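Local structure of superoxide dismutase [Mn/Fe] (Aeropyrum pernix, 3AK2) at the interface of chains A and B. The protein catalyses the dismutation of superoxide to molecular oxygen and hydrogen peroxide, as a cambialistic enzyme that works with either manganese or iron. Coordinates in Å, arbitrary orientation; residue numbers count along the deposited sequence, not the author numbering. Chains: chain A/B, Superoxide dismutase [Mn/Fe].

Contact 1: the interface of chains A and B. Residues chain A 30, 35, 167-169; chain B 168, 172, 177.
The two-fold dimer interface of Fe/Mn superoxide dismutases joins A:His169 to B:Glu168 here, tying a manganese ligand of one subunit to a carboxylate of the other and so linking assembly to the active site. B:Glu168, extended beyond CG, spends both oxygens on the first turn of the partner's 3-10 helix 168-170. OE2 of B:Glu168 takes the imidazole N-H of A:His169 ND1 at 2.8 Å through the syn lone pair. The donor bond lies in the imidazole plane and is nearly straight, 162° at the hydrogen, although the carboxylate is turned 71° from the ring. OE1 of B:Glu168 receives the backbone N of A:His169 from above the carboxylate plane, again at 2.8 Å but more bent. This double grip fixes the ring's rotation and should make the imidazole a stronger electron donor to the metal. With chi1 at 67°, CG of A:His169 sits between its backbone N and carbonyl carbon, which lays the ring between A:Trp167 CB on one face and the A:His35 ring on the other. The benzene edge of A:Trp167 points its CE3 at OE2 of B:Glu168, 3.8 Å away.

Farther along, A:His35 and B:Tyr172 come from opposite directions and meet at their edges, NE2 of A:His35 hydrogen-bonded to the phenol OH of B:Tyr172 at 2.7 Å. This pair belongs to the conserved gateway to the metal. CE1 of the tyrosine also packs on CB of A:His169. Beyond it, A:Leu30 places CD2 3.5 Å from the amide oxygen OD1 of B:Asn177. Two waters bridge the B:Tyr172 hydroxyl to the backbone O of A:His169, water 2 lying 2.9 Å from OH of B:Tyr172.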
loop_
_atom_site.group_PDB
_atom_site.type_symbol
_atom_site.label_atom_id
_atom_site.label_comp_id
_atom_site.label_asym_id
_atom_site.label_seq_id
_atom_site.Cartn_x
_atom_site.Cartn_y
_atom_site.Cartn_z
ATOM N N LEU A 30 1.685 11.372 -25.417
ATOM C CA LEU A 30 0.681 10.695 -24.595
ATOM C C LEU A 30 0.925 10.948 -23.116
ATOM O O LEU A 30 -0.009 11.156 -22.349
ATOM C CB LEU A 30 0.690 9.188 -24.854
ATOM C CG LEU A 30 0.221 8.698 -26.222
ATOM C CD1 LEU A 30 0.617 7.245 -26.406
ATOM C CD2 LEU A 30 -1.287 8.858 -26.368
ATOM N N HIS A 35 -1.672 11.315 -19.581
ATOM C CA HIS A 35 -1.404 10.930 -18.197
ATOM C C HIS A 35 -1.253 12.118 -17.249
ATOM O O HIS A 35 -1.986 12.222 -16.267
ATOM C CB HIS A 35 -0.213 9.977 -18.116
ATOM C CG HIS A 35 -0.430 8.705 -18.869
ATOM N ND1 HIS A 35 -1.244 7.698 -18.398
ATOM C CD2 HIS A 35 0.021 8.291 -20.076
ATOM C CE1 HIS A 35 -1.268 6.709 -19.275
ATOM N NE2 HIS A 35 -0.511 7.045 -20.303
ATOM N N TRP A 167 6.744 4.119 -14.379
ATOM C CA TRP A 167 5.448 3.600 -14.796
ATOM C C TRP A 167 5.625 3.021 -16.192
ATOM O O TRP A 167 6.442 3.514 -16.972
ATOM C CB TRP A 167 4.401 4.699 -14.845
ATOM C CG TRP A 167 3.841 5.085 -13.511
ATOM C CD1 TRP A 167 4.528 5.591 -12.441
ATOM C CD2 TRP A 167 2.469 5.021 -13.117
ATOM N NE1 TRP A 167 3.665 5.837 -11.402
ATOM C CE2 TRP A 167 2.394 5.505 -11.791
ATOM C CE3 TRP A 167 1.293 4.602 -13.753
ATOM C CZ2 TRP A 167 1.186 5.574 -11.086
ATOM C CZ3 TRP A 167 0.096 4.672 -13.057
ATOM C CH2 TRP A 167 0.052 5.157 -11.736
ATOM N N GLU A 168 4.861 1.985 -16.510
ATOM C CA GLU A 168 5.006 1.333 -17.809
ATOM C C GLU A 168 4.742 2.298 -18.965
ATOM O O GLU A 168 5.426 2.233 -19.988
ATOM C CB GLU A 168 4.137 0.076 -17.879
ATOM C CG GLU A 168 4.594 -0.988 -16.878
ATOM C CD GLU A 168 3.770 -2.257 -16.898
ATOM O OE1 GLU A 168 2.527 -2.178 -16.992
ATOM O OE2 GLU A 168 4.380 -3.343 -16.790
ATOM N N HIS A 169 3.793 3.216 -18.790
ATOM C CA HIS A 169 3.492 4.200 -19.833
ATOM C C HIS A 169 4.669 5.107 -20.191
ATOM O O HIS A 169 4.653 5.749 -21.240
ATOM C CB HIS A 169 2.248 5.040 -19.504
ATOM C CG HIS A 169 2.403 5.955 -18.323
ATOM N ND1 HIS A 169 1.628 5.832 -17.190
ATOM C CD2 HIS A 169 3.206 7.028 -18.109
ATOM C CE1 HIS A 169 1.957 6.776 -16.324
ATOM N NE2 HIS A 169 2.915 7.514 -16.855
ATOM N N GLU B 168 -0.679 -1.653 -17.250
ATOM C CA GLU B 168 -0.486 -0.971 -18.527
ATOM C C GLU B 168 0.039 -1.916 -19.615
ATOM O O GLU B 168 -0.390 -1.829 -20.768
ATOM C CB GLU B 168 0.384 0.277 -18.349
ATOM C CG GLU B 168 -0.305 1.320 -17.465
ATOM C CD GLU B 168 0.525 2.557 -17.211
ATOM O OE1 GLU B 168 1.750 2.428 -16.995
ATOM O OE2 GLU B 168 -0.069 3.659 -17.212
ATOM N N TYR B 172 -1.213 -1.443 -23.485
ATOM C CA TYR B 172 -0.641 -0.176 -23.957
ATOM C C TYR B 172 -0.214 -0.169 -25.424
ATOM O O TYR B 172 -0.425 0.819 -26.132
ATOM C CB TYR B 172 0.499 0.326 -23.057
ATOM C CG TYR B 172 0.487 1.833 -22.925
ATOM C CD1 TYR B 172 -0.203 2.451 -21.882
ATOM C CD2 TYR B 172 1.128 2.639 -23.863
ATOM C CE1 TYR B 172 -0.235 3.833 -21.767
ATOM C CE2 TYR B 172 1.101 4.020 -23.758
ATOM C CZ TYR B 172 0.419 4.612 -22.708
ATOM O OH TYR B 172 0.397 5.985 -22.614
ATOM N N ASN B 177 -3.030 4.830 -23.975
ATOM C CA ASN B 177 -3.583 5.230 -22.683
ATOM C C ASN B 177 -5.042 4.821 -22.466
ATOM O O ASN B 177 -5.554 4.925 -21.349
ATOM C CB ASN B 177 -3.509 6.744 -22.556
ATOM C CG ASN B 177 -4.348 7.438 -23.597
ATOM O OD1 ASN B 177 -4.033 7.391 -24.785
ATOM N ND2 ASN B 177 -5.443 8.057 -23.164
HETATM O O HOH W 1 3.318 6.376 -23.585
HETATM O O HOH W 2 2.596 7.702 -22.005
#

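Contact 2: the interface of chains A and B. Residues chain A 128, 168, 172, 177; chain B 35, 128, 167, 169.
A:Val128 and B:Val128 meet tip to tip near the two-fold axis, their CG1 methyls 3.7 Å apart and their CG2 methyls a little farther. In both, CG1 stands beside the backbone N, opposite the carbonyl carbon (chi1 about -65°), which turns it toward its twin. The other methyl, CG2 of B:Val128, lies over the centre of the B:Trp167 indole in its own subunit, so the small apolar patch continues from the axis onto an aromatic face. The methylene CB of B:Trp167 covers one face of the B:His169 ring toward the rim, while the ring of B:His35 lies against the opposite face of this metal-ligand histidine.

Outward from this packing the contact becomes polar. B:His169, held between those two residues, presents the edge of its ring to A:Glu168, and ND1 of B:His169 gives a nearly straight hydrogen bond of 2.7 Å to the carboxylate oxygen OE2 of A:Glu168. The backbone N of the same histidine donates to OE1, approaching 49° above the carboxylate plane. The paired N-H donors would probably stabilise negative charge on the carboxylate.

At the rim, the phenol OH of A:Tyr172 is hydrogen-bonded to B:His35 NE2 at 2.7 Å, lying in the plane of the imidazole at its edge. The ring of A:Tyr172 crosses B:His169 at a slant, its CE1 3.5 Å from CB of that histidine. A:Asn177 sets its CB over one face of the B:His35 ring, toward the NE2 and CE1 rim. Waters 3 and 4 each connect the A:Tyr172 hydroxyl with the carbonyl O of B:His169, water 3 lying 3.0 Å from OH of A:Tyr172. The site thus joins the subunits and is likely to hold a manganese ligand and the His-Tyr gateway to the metal in place from the neighbouring chain.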
loop_
_atom_site.group_PDB
_atom_site.type_symbol
_atom_site.label_atom_id
_atom_site.label_comp_id
_atom_site.label_asym_id
_atom_site.label_seq_id
_atom_site.Cartn_x
_atom_site.Cartn_y
_atom_site.Cartn_z
ATOM N N VAL A 128 4.403 -0.065 -10.727
ATOM C CA VAL A 128 4.739 1.227 -11.299
ATOM C C VAL A 128 5.195 2.186 -10.202
ATOM O O VAL A 128 4.833 2.025 -9.033
ATOM C CB VAL A 128 3.574 1.808 -12.110
ATOM C CG1 VAL A 128 3.278 0.916 -13.315
ATOM C CG2 VAL A 128 2.328 1.977 -11.247
ATOM N N GLU A 168 4.861 1.985 -16.510
ATOM C CA GLU A 168 5.006 1.333 -17.809
ATOM C C GLU A 168 4.742 2.298 -18.965
ATOM O O GLU A 168 5.426 2.233 -19.988
ATOM C CB GLU A 168 4.137 0.076 -17.879
ATOM C CG GLU A 168 4.594 -0.988 -16.878
ATOM C CD GLU A 168 3.770 -2.257 -16.898
ATOM O OE1 GLU A 168 2.527 -2.178 -16.992
ATOM O OE2 GLU A 168 4.380 -3.343 -16.790
ATOM N N TYR A 172 6.910 1.807 -22.364
ATOM C CA TYR A 172 6.466 0.561 -23.007
ATOM C C TYR A 172 6.397 0.603 -24.530
ATOM O O TYR A 172 6.785 -0.360 -25.192
ATOM C CB TYR A 172 5.140 0.055 -22.435
ATOM C CG TYR A 172 5.091 -1.453 -22.374
ATOM C CD1 TYR A 172 5.518 -2.133 -21.235
ATOM C CD2 TYR A 172 4.650 -2.205 -23.465
ATOM C CE1 TYR A 172 5.499 -3.520 -21.178
ATOM C CE2 TYR A 172 4.625 -3.593 -23.414
ATOM C CZ TYR A 172 5.047 -4.242 -22.269
ATOM O OH TYR A 172 5.019 -5.618 -22.221
ATOM N N ASN A 177 8.820 -4.451 -22.454
ATOM C CA ASN A 177 9.077 -4.883 -21.079
ATOM C C ASN A 177 10.464 -4.504 -20.550
ATOM O O ASN A 177 10.737 -4.639 -19.354
ATOM C CB ASN A 177 8.941 -6.397 -21.000
ATOM C CG ASN A 177 9.901 -7.099 -21.926
ATOM O OD1 ASN A 177 9.771 -7.011 -23.148
ATOM N ND2 ASN A 177 10.892 -7.775 -21.354
ATOM N N HIS B 35 6.382 -11.121 -18.958
ATOM C CA HIS B 35 5.814 -10.753 -17.659
ATOM C C HIS B 35 5.457 -11.952 -16.780
ATOM O O HIS B 35 5.940 -12.053 -15.653
ATOM C CB HIS B 35 4.631 -9.793 -17.827
ATOM C CG HIS B 35 5.005 -8.499 -18.478
ATOM N ND1 HIS B 35 5.649 -7.487 -17.802
ATOM C CD2 HIS B 35 4.850 -8.061 -19.751
ATOM C CE1 HIS B 35 5.866 -6.477 -18.625
ATOM N NE2 HIS B 35 5.394 -6.800 -19.815
ATOM N N VAL B 128 -1.676 0.207 -11.458
ATOM C CA VAL B 128 -1.852 -1.067 -12.136
ATOM C C VAL B 128 -2.526 -2.062 -11.190
ATOM O O VAL B 128 -2.413 -1.952 -9.967
ATOM C CB VAL B 128 -0.505 -1.614 -12.652
ATOM C CG1 VAL B 128 0.041 -0.725 -13.762
ATOM C CG2 VAL B 128 0.508 -1.757 -11.518
ATOM N N TRP B 167 -3.016 -3.840 -15.682
ATOM C CA TRP B 167 -1.663 -3.319 -15.771
ATOM C C TRP B 167 -1.484 -2.705 -17.158
ATOM O O TRP B 167 -2.067 -3.176 -18.136
ATOM C CB TRP B 167 -0.643 -4.431 -15.578
ATOM C CG TRP B 167 -0.415 -4.860 -14.153
ATOM C CD1 TRP B 167 -1.327 -5.406 -13.291
ATOM C CD2 TRP B 167 0.826 -4.812 -13.446
ATOM N NE1 TRP B 167 -0.729 -5.682 -12.076
ATOM C CE2 TRP B 167 0.594 -5.328 -12.150
ATOM C CE3 TRP B 167 2.114 -4.362 -13.776
ATOM C CZ2 TRP B 167 1.608 -5.414 -11.187
ATOM C CZ3 TRP B 167 3.122 -4.451 -12.818
ATOM C CH2 TRP B 167 2.860 -4.974 -11.540
ATOM N N HIS B 169 0.905 -2.857 -19.241
ATOM C CA HIS B 169 1.440 -3.821 -20.210
ATOM C C HIS B 169 0.382 -4.727 -20.855
ATOM O O HIS B 169 0.636 -5.331 -21.901
ATOM C CB HIS B 169 2.589 -4.650 -19.617
ATOM C CG HIS B 169 2.184 -5.570 -18.503
ATOM N ND1 HIS B 169 2.699 -5.460 -17.230
ATOM C CD2 HIS B 169 1.344 -6.633 -18.477
ATOM C CE1 HIS B 169 2.186 -6.407 -16.465
ATOM N NE2 HIS B 169 1.360 -7.131 -17.197
HETATM O O HOH W 3 2.485 -6.066 -23.817
HETATM O O HOH W 4 2.698 -7.375 -21.987
#

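Contact 1 and contact 2 are largely two-fold related regions of one dimer interface, their C-alpha centres about 8 Å apart. A:Glu168 belongs to both: in contact 1 its CB lies 3.8 Å from CB of B:Glu168, and in contact 2 it reaches across to the partner. The two Glu168 side chains therefore slide past each other in opposite directions at the axis, each next to a metal ligand in its own 3-10 helix 168-170. The two manganese sites are thereby joined by a short, reciprocal protein bridge, a plausible reason for the dimer to be the working unit within the deposited tetramer.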